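Local coordinates for protein putative pyridoxal phosphate-dependent transferase (Clostridium difficile, PDB 4DQ6) that is a putative pyridoxal-phosphate-dependent transferase that holds pyridoxal-5'-phosphate in a pocket of the class I and II aminotransferase fold, at residues E204-I209 / T325-V330; S301-A306 / I370-P375; K349-L354 / L383-N388. One frame throughout, in Å; residues are numbered along the deposited sequence.

Contact 1. Residues E204-I209 / T325-V330; sequences EIHSDI and TYLLWV. With PLP (pyridoxal-5'-phosphate), chain C.
The methyl group of T325 lies over one face of the H206 imidazole, a CH-pi contact in which CG2 of T325 is 3.9 Å from the centroid of the H206 ring and 25° off its normal. Threonine suits the place because its two branches do different work: CG2 packs on the imidazole, while OG1 turns back to accept a hydrogen bond from the backbone N of L327, closing an ST turn at the start of strand 327-331. That division is set by chi1 (84°), which leaves CG2 anti to the carbonyl carbon. Both ring nitrogens of H206 are engaged. NE2 of H206 is hydrogen-bonded to O3 of pyridoxal-5'-phosphate at 2.7 Å, with the oxygen near the plane of the ring, and ND1 is hydrogen-bonded to a water, which accepts a hydrogen bond from the backbone N of Y326. These bonds and the methyl over the face would together restrict rotation of the imidazole. Two overlapping type I turns, E204-S207 and H206-I209, fold the chain so that the carbonyl O of I209 accepts from the backbone N of T325 at 2.8 Å, with an N-H...O angle of 150°. The branched chain of I209 packs beside this bond: CG2 lies against the T325 backbone, and CD1 of I209 meets CD2 of Y326 at 3.7 Å. I205 reaches the cofactor itself, its CG2 3.5 Å from C2 of pyridoxal-5'-phosphate, and K238 of the same pocket packs on both I205 and H206. The arrangement belongs to the cofactor pocket of the aminotransferase class I and II fold, with H206 as a ligand contact and T325 as its second-shell neighbour.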
loop_
_atom_site.group_PDB
_atom_site.type_symbol
_atom_site.label_atom_id
_atom_site.label_comp_id
_atom_site.label_asym_id
_atom_site.label_seq_id
_atom_site.Cartn_x
_atom_site.Cartn_y
_atom_site.Cartn_z
ATOM N N GLU A 204 2.213 -12.705 14.119
ATOM C CA GLU A 204 2.186 -12.374 15.505
ATOM C C GLU A 204 1.546 -11.003 15.616
ATOM O O GLU A 204 1.866 -10.179 16.552
ATOM C CB GLU A 204 3.586 -12.522 16.146
ATOM C CG GLU A 204 4.146 -13.920 16.029
ATOM C CD GLU A 204 5.409 -14.189 16.808
ATOM O OE1 GLU A 204 5.895 -13.316 17.556
ATOM O OE2 GLU A 204 5.877 -15.372 16.721
ATOM N N ILE A 205 0.594 -10.764 14.715
ATOM C CA ILE A 205 0.019 -9.423 14.697
ATOM C C ILE A 205 -0.693 -9.123 16.039
ATOM O O ILE A 205 -0.751 -7.945 16.464
ATOM C CB ILE A 205 -0.900 -9.170 13.517
ATOM C CG1 ILE A 205 -1.178 -7.637 13.352
ATOM C CG2 ILE A 205 -2.189 -9.917 13.686
ATOM C CD1 ILE A 205 -1.945 -7.286 12.081
ATOM N N HIS A 206 -1.245 -10.098 16.738
ATOM C CA HIS A 206 -1.946 -9.810 18.027
ATOM C C HIS A 206 -1.027 -9.842 19.235
ATOM O O HIS A 206 -1.489 -9.929 20.383
ATOM C CB HIS A 206 -3.097 -10.786 18.271
ATOM C CG HIS A 206 -4.161 -10.797 17.213
ATOM N ND1 HIS A 206 -5.278 -9.964 17.286
ATOM C CD2 HIS A 206 -4.254 -11.490 16.016
ATOM C CE1 HIS A 206 -6.036 -10.179 16.200
ATOM N NE2 HIS A 206 -5.404 -11.098 15.398
ATOM N N SER A 207 0.274 -9.697 19.024
ATOM C CA SER A 207 1.313 -9.994 20.022
ATOM C C SER A 207 1.269 -9.057 21.233
ATOM O O SER A 207 1.713 -9.405 22.318
ATOM C CB SER A 207 2.706 -9.880 19.393
ATOM O OG SER A 207 2.894 -8.596 18.804
ATOM N N ASP A 208 0.618 -7.906 21.096
ATOM C CA ASP A 208 0.519 -6.955 22.215
ATOM C C ASP A 208 -0.779 -7.071 22.979
ATOM O O ASP A 208 -0.954 -6.386 24.009
ATOM C CB ASP A 208 0.663 -5.493 21.737
ATOM C CG ASP A 208 1.960 -5.225 20.943
ATOM O OD1 ASP A 208 3.025 -5.615 21.405
ATOM O OD2 ASP A 208 1.918 -4.538 19.874
ATOM N N ILE A 209 -1.738 -7.778 22.412
ATOM C CA ILE A 209 -3.061 -7.882 23.007
ATOM C C ILE A 209 -3.131 -9.156 23.828
ATOM O O ILE A 209 -3.587 -10.214 23.364
ATOM C CB ILE A 209 -4.178 -7.760 21.955
ATOM C CG1 ILE A 209 -4.008 -6.414 21.160
ATOM C CG2 ILE A 209 -5.543 -7.812 22.655
ATOM C CD1 ILE A 209 -4.868 -6.405 19.908
ATOM N N THR A 325 -5.779 -11.497 22.155
ATOM C CA THR A 325 -6.710 -10.876 21.232
ATOM C C THR A 325 -7.874 -10.216 22.012
ATOM O O THR A 325 -8.062 -10.463 23.206
ATOM C CB THR A 325 -7.306 -11.842 20.167
ATOM O OG1 THR A 325 -8.427 -12.582 20.641
ATOM C CG2 THR A 325 -6.222 -12.740 19.569
ATOM N N TYR A 326 -8.632 -9.411 21.280
ATOM C CA TYR A 326 -9.879 -8.869 21.812
ATOM C C TYR A 326 -11.123 -9.504 21.292
ATOM O O TYR A 326 -12.237 -8.934 21.297
ATOM C CB TYR A 326 -9.917 -7.359 21.624
ATOM C CG TYR A 326 -9.655 -6.796 20.236
ATOM C CD1 TYR A 326 -10.585 -6.932 19.231
ATOM C CD2 TYR A 326 -8.511 -6.051 19.969
ATOM C CE1 TYR A 326 -10.376 -6.343 17.995
ATOM C CE2 TYR A 326 -8.296 -5.466 18.725
ATOM C CZ TYR A 326 -9.277 -5.585 17.758
ATOM O OH TYR A 326 -9.177 -4.969 16.553
ATOM N N LEU A 327 -10.980 -10.747 20.850
ATOM C CA LEU A 327 -11.978 -11.474 20.105
ATOM C C LEU A 327 -12.461 -12.637 20.962
ATOM O O LEU A 327 -11.626 -13.394 21.479
ATOM C CB LEU A 327 -11.382 -11.973 18.765
ATOM C CG LEU A 327 -10.844 -10.833 17.871
ATOM C CD1 LEU A 327 -9.975 -11.433 16.726
ATOM C CD2 LEU A 327 -11.908 -9.903 17.310
ATOM N N LEU A 328 -13.762 -12.791 21.074
ATOM C CA LEU A 328 -14.382 -13.799 21.908
ATOM C C LEU A 328 -14.969 -14.893 21.002
ATOM O O LEU A 328 -15.613 -14.596 19.992
ATOM C CB LEU A 328 -15.538 -13.161 22.725
ATOM C CG LEU A 328 -16.018 -13.956 23.941
ATOM C CD1 LEU A 328 -14.978 -14.032 25.061
ATOM C CD2 LEU A 328 -17.319 -13.283 24.464
ATOM N N TRP A 329 -14.720 -16.156 21.340
ATOM C CA TRP A 329 -15.083 -17.301 20.537
ATOM C C TRP A 329 -16.132 -18.074 21.264
ATOM O O TRP A 329 -15.844 -18.711 22.297
ATOM C CB TRP A 329 -13.831 -18.112 20.320
ATOM C CG TRP A 329 -13.878 -19.336 19.397
ATOM C CD1 TRP A 329 -13.504 -20.680 19.684
ATOM C CD2 TRP A 329 -14.167 -19.341 17.975
ATOM N NE1 TRP A 329 -13.607 -21.378 18.602
ATOM C CE2 TRP A 329 -13.986 -20.680 17.536
ATOM C CE3 TRP A 329 -14.623 -18.395 17.063
ATOM C CZ2 TRP A 329 -14.209 -21.058 16.213
ATOM C CZ3 TRP A 329 -14.803 -18.736 15.746
ATOM C CH2 TRP A 329 -14.632 -20.083 15.327
ATOM N N VAL A 330 -17.380 -17.987 20.772
ATOM C CA VAL A 330 -18.524 -18.475 21.529
ATOM C C VAL A 330 -19.216 -19.611 20.767
ATOM O O VAL A 330 -19.506 -19.480 19.597
ATOM C CB VAL A 330 -19.552 -17.338 21.764
ATOM C CG1 VAL A 330 -20.767 -17.840 22.529
ATOM C CG2 VAL A 330 -18.910 -16.141 22.457
HETATM N N1 PLP C . -3.246 -11.592 10.753
HETATM C C2 PLP C . -4.191 -11.911 11.696
HETATM C C2A PLP C . -4.159 -13.157 12.529
HETATM C C3 PLP C . -5.301 -11.023 11.960
HETATM O O3 PLP C . -6.229 -11.336 12.854
HETATM C C4 PLP C . -5.398 -9.782 11.207
HETATM C C4A PLP C . -6.561 -8.842 11.394
HETATM C C5 PLP C . -4.353 -9.513 10.231
HETATM C C6 PLP C . -3.310 -10.447 10.034
HETATM C C5A PLP C . -4.422 -8.225 9.474
HETATM O O4P PLP C . -3.710 -8.461 8.306
HETATM P P PLP C . -3.377 -7.152 7.412
HETATM O O1P PLP C . -2.237 -6.503 8.119
HETATM O O2P PLP C . -3.062 -7.849 6.029
HETATM O O3P PLP C . -4.680 -6.302 7.525
HETATM O O HOH W 1 -7.317 -8.758 18.759
#

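Contact 2. Residues S301-A306 / I370-P375; sequences SNIDFA and INLACP
N302 ND2 gives two hydrogen bonds to backbone carbonyls of the facing loop, one to O of C374 at 2.9 Å and one to O of L372 at 3.0 Å. Both acceptors lie almost in the amide plane of N302, and the bond to L372 is the straighter, with an N-H...O angle of 162° against 141° for C374. Asparagine fits here because a single amide nitrogen can serve two carbonyls while its OD1 accepts from NE of R376, just past the loop; the buried amide is thus satisfied at both ends, which should fix its orientation. Within the loop, OD1 of N371 accepts from the backbone N of A373 at 2.9 Å, an Asx turn, and A373 is the centre of an inverse gamma turn. Packing spreads from L372, whose CD2 lies 3.7 Å from CG1 of I303 and 3.9 Å from CB of A306. The small alanine lets the leucine branch settle close to the helix, with CD2 also 3.7 Å from CA of I303. Helix 289-313 thus packs on the loop that follows strand 367-371 and leads into helix 376-390; L379 of that helix touches both N302 and L372, and L328 of the adjacent strand 327-331 meets A306.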
loop_
_atom_site.group_PDB
_atom_site.type_symbol
_atom_site.label_atom_id
_atom_site.label_comp_id
_atom_site.label_asym_id
_atom_site.label_seq_id
_atom_site.Cartn_x
_atom_site.Cartn_y
_atom_site.Cartn_z
ATOM N N SER A 301 -11.796 -6.282 31.487
ATOM C CA SER A 301 -13.074 -6.086 32.152
ATOM C C SER A 301 -14.269 -6.380 31.254
ATOM O O SER A 301 -15.216 -7.067 31.636
ATOM C CB SER A 301 -13.105 -4.665 32.656
ATOM O OG SER A 301 -14.277 -4.422 33.430
ATOM N N ASN A 302 -14.239 -5.892 30.013
ATOM C CA ASN A 302 -15.261 -6.269 28.993
ATOM C C ASN A 302 -15.403 -7.787 28.865
ATOM O O ASN A 302 -16.493 -8.282 28.751
ATOM C CB ASN A 302 -14.975 -5.682 27.601
ATOM C CG ASN A 302 -15.608 -4.294 27.366
ATOM O OD1 ASN A 302 -16.168 -3.625 28.309
ATOM N ND2 ASN A 302 -15.419 -3.785 26.143
ATOM N N ILE A 303 -14.253 -8.487 28.777
ATOM C CA ILE A 303 -14.254 -9.940 28.600
ATOM C C ILE A 303 -14.917 -10.632 29.790
ATOM O O ILE A 303 -15.815 -11.451 29.625
ATOM C CB ILE A 303 -12.831 -10.422 28.346
ATOM C CG1 ILE A 303 -12.399 -10.073 26.936
ATOM C CG2 ILE A 303 -12.769 -11.919 28.599
ATOM C CD1 ILE A 303 -10.898 -10.146 26.692
ATOM N N ASP A 304 -14.523 -10.228 30.978
ATOM C CA ASP A 304 -15.102 -10.778 32.205
ATOM C C ASP A 304 -16.622 -10.482 32.290
ATOM O O ASP A 304 -17.410 -11.357 32.603
ATOM C CB ASP A 304 -14.329 -10.241 33.405
ATOM C CG ASP A 304 -12.974 -10.850 33.571
ATOM O OD1 ASP A 304 -12.696 -11.925 32.971
ATOM O OD2 ASP A 304 -12.188 -10.241 34.298
ATOM N N PHE A 305 -17.016 -9.269 31.904
ATOM C CA PHE A 305 -18.433 -8.878 31.878
ATOM C C PHE A 305 -19.219 -9.746 30.902
ATOM O O PHE A 305 -20.296 -10.265 31.237
ATOM C CB PHE A 305 -18.581 -7.387 31.555
ATOM C CG PHE A 305 -19.973 -7.003 31.186
ATOM C CD1 PHE A 305 -20.891 -6.722 32.186
ATOM C CD2 PHE A 305 -20.400 -6.991 29.859
ATOM C CE1 PHE A 305 -22.195 -6.382 31.866
ATOM C CE2 PHE A 305 -21.697 -6.647 29.537
ATOM C CZ PHE A 305 -22.599 -6.373 30.544
ATOM N N ALA A 306 -18.660 -9.959 29.703
ATOM C CA ALA A 306 -19.342 -10.729 28.683
ATOM C C ALA A 306 -19.512 -12.171 29.063
ATOM O O ALA A 306 -20.541 -12.753 28.825
ATOM C CB ALA A 306 -18.631 -10.607 27.342
ATOM N N ILE A 370 -16.890 -12.698 18.329
ATOM C CA ILE A 370 -17.401 -11.425 18.810
ATOM C C ILE A 370 -16.240 -10.481 19.175
ATOM O O ILE A 370 -15.374 -10.826 19.968
ATOM C CB ILE A 370 -18.321 -11.574 20.015
ATOM C CG1 ILE A 370 -19.348 -12.702 19.801
ATOM C CG2 ILE A 370 -19.050 -10.265 20.256
ATOM C CD1 ILE A 370 -20.252 -13.013 20.969
ATOM N N ASN A 371 -16.262 -9.295 18.563
ATOM C CA ASN A 371 -15.304 -8.241 18.816
ATOM C C ASN A 371 -15.614 -7.410 20.052
ATOM O O ASN A 371 -16.615 -6.705 20.044
ATOM C CB ASN A 371 -15.161 -7.370 17.569
ATOM C CG ASN A 371 -14.128 -6.277 17.702
ATOM O OD1 ASN A 371 -13.727 -5.878 18.804
ATOM N ND2 ASN A 371 -13.794 -5.674 16.566
ATOM N N LEU A 372 -14.778 -7.502 21.094
ATOM C CA LEU A 372 -15.018 -6.810 22.373
ATOM C C LEU A 372 -14.278 -5.525 22.556
ATOM O O LEU A 372 -14.280 -4.954 23.678
ATOM C CB LEU A 372 -14.753 -7.795 23.532
ATOM C CG LEU A 372 -16.002 -8.497 24.080
ATOM C CD1 LEU A 372 -16.786 -9.202 22.971
ATOM C CD2 LEU A 372 -15.622 -9.441 25.234
ATOM N N ALA A 373 -13.624 -5.006 21.526
ATOM C CA ALA A 373 -12.878 -3.741 21.599
ATOM C C ALA A 373 -13.835 -2.628 21.266
ATOM O O ALA A 373 -13.760 -1.965 20.224
ATOM C CB ALA A 373 -11.674 -3.745 20.622
ATOM N N CYS A 374 -14.779 -2.410 22.196
ATOM C CA CYS A 374 -15.808 -1.388 21.997
ATOM C C CYS A 374 -16.256 -0.905 23.389
ATOM O O CYS A 374 -16.014 -1.595 24.375
ATOM C CB CYS A 374 -16.995 -1.907 21.220
ATOM S SG CYS A 374 -17.877 -3.266 22.009
ATOM N N PRO A 375 -16.932 0.228 23.477
ATOM C CA PRO A 375 -17.412 0.653 24.793
ATOM C C PRO A 375 -18.288 -0.393 25.471
ATOM O O PRO A 375 -19.057 -1.094 24.808
ATOM C CB PRO A 375 -18.189 1.944 24.485
ATOM C CG PRO A 375 -17.505 2.493 23.282
ATOM C CD PRO A 375 -17.139 1.287 22.465
#

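Contact 3. Residues K349-L354 / L383-N388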
loop_
_atom_site.group_PDB
_atom_site.type_symbol
_atom_site.label_atom_id
_atom_site.label_comp_id
_atom_site.label_asym_id
_atom_site.label_seq_id
_atom_site.Cartn_x
_atom_site.Cartn_y
_atom_site.Cartn_z
ATOM N N LYS A 349 -33.260 -11.506 13.469
ATOM C CA LYS A 349 -33.898 -11.327 14.770
ATOM C C LYS A 349 -33.075 -10.528 15.758
ATOM O O LYS A 349 -33.555 -9.586 16.344
ATOM C CB LYS A 349 -34.308 -12.684 15.362
ATOM C CG LYS A 349 -35.305 -12.567 16.511
ATOM C CD LYS A 349 -35.723 -13.978 16.985
ATOM C CE LYS A 349 -36.859 -13.968 17.997
ATOM N NZ LYS A 349 -36.538 -13.011 19.085
ATOM N N GLY A 350 -31.807 -10.878 15.934
ATOM C CA GLY A 350 -30.914 -10.079 16.780
ATOM C C GLY A 350 -30.539 -8.711 16.237
ATOM O O GLY A 350 -30.342 -7.770 16.993
ATOM N N LYS A 351 -30.413 -8.622 14.921
ATOM C CA LYS A 351 -29.864 -7.436 14.237
ATOM C C LYS A 351 -28.437 -7.133 14.745
ATOM O O LYS A 351 -28.082 -6.019 15.095
ATOM C CB LYS A 351 -30.760 -6.222 14.380
ATOM C CG LYS A 351 -32.185 -6.376 13.850
ATOM C CD LYS A 351 -32.798 -5.015 13.513
ATOM C CE LYS A 351 -32.807 -4.027 14.690
ATOM N NZ LYS A 351 -33.329 -2.635 14.408
ATOM N N VAL A 352 -27.618 -8.166 14.746
ATOM C CA VAL A 352 -26.243 -8.040 15.230
ATOM C C VAL A 352 -25.341 -8.796 14.255
ATOM O O VAL A 352 -25.749 -9.809 13.726
ATOM C CB VAL A 352 -26.116 -8.543 16.711
ATOM C CG1 VAL A 352 -26.503 -10.013 16.821
ATOM C CG2 VAL A 352 -24.745 -8.211 17.305
ATOM N N ALA A 353 -24.154 -8.231 14.009
ATOM C CA ALA A 353 -23.197 -8.786 13.043
ATOM C C ALA A 353 -21.993 -9.359 13.756
ATOM O O ALA A 353 -21.176 -8.649 14.262
ATOM C CB ALA A 353 -22.777 -7.683 12.082
ATOM N N LEU A 354 -21.921 -10.687 13.809
ATOM C CA LEU A 354 -20.780 -11.404 14.351
ATOM C C LEU A 354 -20.046 -12.099 13.193
ATOM O O LEU A 354 -20.594 -12.239 12.087
ATOM C CB LEU A 354 -21.266 -12.474 15.333
ATOM C CG LEU A 354 -22.299 -12.055 16.381
ATOM C CD1 LEU A 354 -22.608 -13.244 17.290
ATOM C CD2 LEU A 354 -21.831 -10.851 17.144
ATOM N N LEU A 383 -24.853 -7.965 23.513
ATOM C CA LEU A 383 -25.221 -9.212 24.237
ATOM C C LEU A 383 -26.733 -9.328 24.386
ATOM O O LEU A 383 -27.297 -10.413 24.278
ATOM C CB LEU A 383 -24.495 -9.316 25.572
ATOM C CG LEU A 383 -22.983 -9.442 25.507
ATOM C CD1 LEU A 383 -22.355 -9.074 26.832
ATOM C CD2 LEU A 383 -22.605 -10.857 25.049
ATOM N N ILE A 384 -27.418 -8.198 24.600
ATOM C CA ILE A 384 -28.878 -8.174 24.646
ATOM C C ILE A 384 -29.511 -8.595 23.313
ATOM O O ILE A 384 -30.452 -9.403 23.275
ATOM C CB ILE A 384 -29.388 -6.786 25.038
ATOM C CG1 ILE A 384 -28.991 -6.423 26.474
ATOM C CG2 ILE A 384 -30.899 -6.756 24.826
ATOM C CD1 ILE A 384 -29.187 -4.941 26.782
ATOM N N ARG A 385 -28.893 -8.152 22.205
ATOM C CA ARG A 385 -29.323 -8.566 20.856
ATOM C C ARG A 385 -29.126 -10.061 20.587
ATOM O O ARG A 385 -30.003 -10.731 20.023
ATOM C CB ARG A 385 -28.655 -7.699 19.764
ATOM C CG ARG A 385 -29.152 -6.247 19.778
ATOM C CD ARG A 385 -28.626 -5.425 18.580
ATOM N NE ARG A 385 -29.140 -4.058 18.680
ATOM C CZ ARG A 385 -29.450 -3.278 17.655
ATOM N NH1 ARG A 385 -29.243 -3.653 16.393
ATOM N NH2 ARG A 385 -29.962 -2.072 17.914
ATOM N N ILE A 386 -28.014 -10.597 21.062
ATOM C CA ILE A 386 -27.722 -11.999 20.869
ATOM C C ILE A 386 -28.745 -12.793 21.677
ATOM O O ILE A 386 -29.341 -13.735 21.175
ATOM C CB ILE A 386 -26.283 -12.329 21.304
ATOM C CG1 ILE A 386 -25.288 -11.683 20.333
ATOM C CG2 ILE A 386 -26.073 -13.829 21.338
ATOM C CD1 ILE A 386 -23.838 -11.523 20.806
ATOM N N LYS A 387 -29.011 -12.371 22.903
ATOM C CA LYS A 387 -30.027 -13.057 23.747
ATOM C C LYS A 387 -31.421 -13.009 23.064
ATOM O O LYS A 387 -32.133 -14.017 23.005
ATOM C CB LYS A 387 -30.040 -12.428 25.140
ATOM C CG LYS A 387 -30.985 -13.080 26.149
ATOM C CD LYS A 387 -30.785 -12.473 27.522
ATOM C CE LYS A 387 -31.320 -11.060 27.706
ATOM N NZ LYS A 387 -31.284 -10.642 29.159
ATOM N N ASN A 388 -31.763 -11.877 22.456
ATOM C CA ASN A 388 -33.017 -11.810 21.699
ATOM C C ASN A 388 -33.014 -12.787 20.514
ATOM O O ASN A 388 -33.999 -13.475 20.262
ATOM C CB ASN A 388 -33.266 -10.406 21.173
ATOM C CG ASN A 388 -34.638 -10.277 20.510
ATOM O OD1 ASN A 388 -35.638 -10.708 21.080
ATOM N ND2 ASN A 388 -34.676 -9.752 19.300
HETATM O O HOH W 2 -37.483 -10.019 17.984
HETATM O O HOH W 3 -32.418 -7.795 18.884
#
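R385 is the first residue of segment 383-388 to meet segment 349-354, and it lies along the chain where helix 339-350 gives way to strand 352-353. CB of R385 is 3.2 Å from the carbonyl O of G350, a close approach. With chi1 at -68°, CG stands anti to the carbonyl carbon, and the chain then runs extended to NE, so the aliphatic part passes G350 and the guanidinium arrives beside K351. There NH1 of R385 donates to O of K351 at 2.9 Å, with an N-H...O angle of 157°. The acceptor lies almost in the guanidinium plane. A long, flat donor is well suited to reach this carbonyl at the point where K351, with positive phi, leaves the helix. G350 has no side chain to intrude on the backbone of R385, and the nearest CA atoms of the two segments belong to this pair.

I386 takes the apolar side of the contact. CG1 of I386 lies 4.1 Å from CG1 of V352, and its CD1 extends to CD1 of L354, branched aliphatic groups that suit this buried face. N388 follows at the more exposed edge. The ammonium of K349, turned by a bend at chi4 (-50°), donates to the backbone O of N388 at 2.8 Å, approaching from above the carbonyl plane. The long lysine chain allows this reach from a solvent-exposed position. ND2 of N388 donates to two waters, one of which in turn donates to O of G350 at 2.8 Å and so bridges the segments.

Helix 376-390 is thereby joined to the end of helix 339-350 and to strand 352-353, which pairs in parallel with strand 35-36. I370 of strand 367-371 touches both L354 and I386, while helix 289-313 meets L383 through F305 and Y309.

Contact 1 lies near the centre of the chain, contact 2 is about 12 Å from it between centres, and contact 3 about 15 Å beyond contact 2 and 22 Å from contact 1. Contacts 1 and 2 share the antiparallel sheet in which strands 327-331 and 367-371 are neighbours, joined by probable backbone hydrogen bonds L328 N to I370 O and L372 N to Y326 O. Contacts 2 and 3 also touch directly, A306 packing on L383. Along the chain contact 2 interleaves with both others, whereas contact 1 closes before contact 3 opens. The series thus runs from the cofactor pocket through the sheet to the peripheral C-terminal helix 376-390.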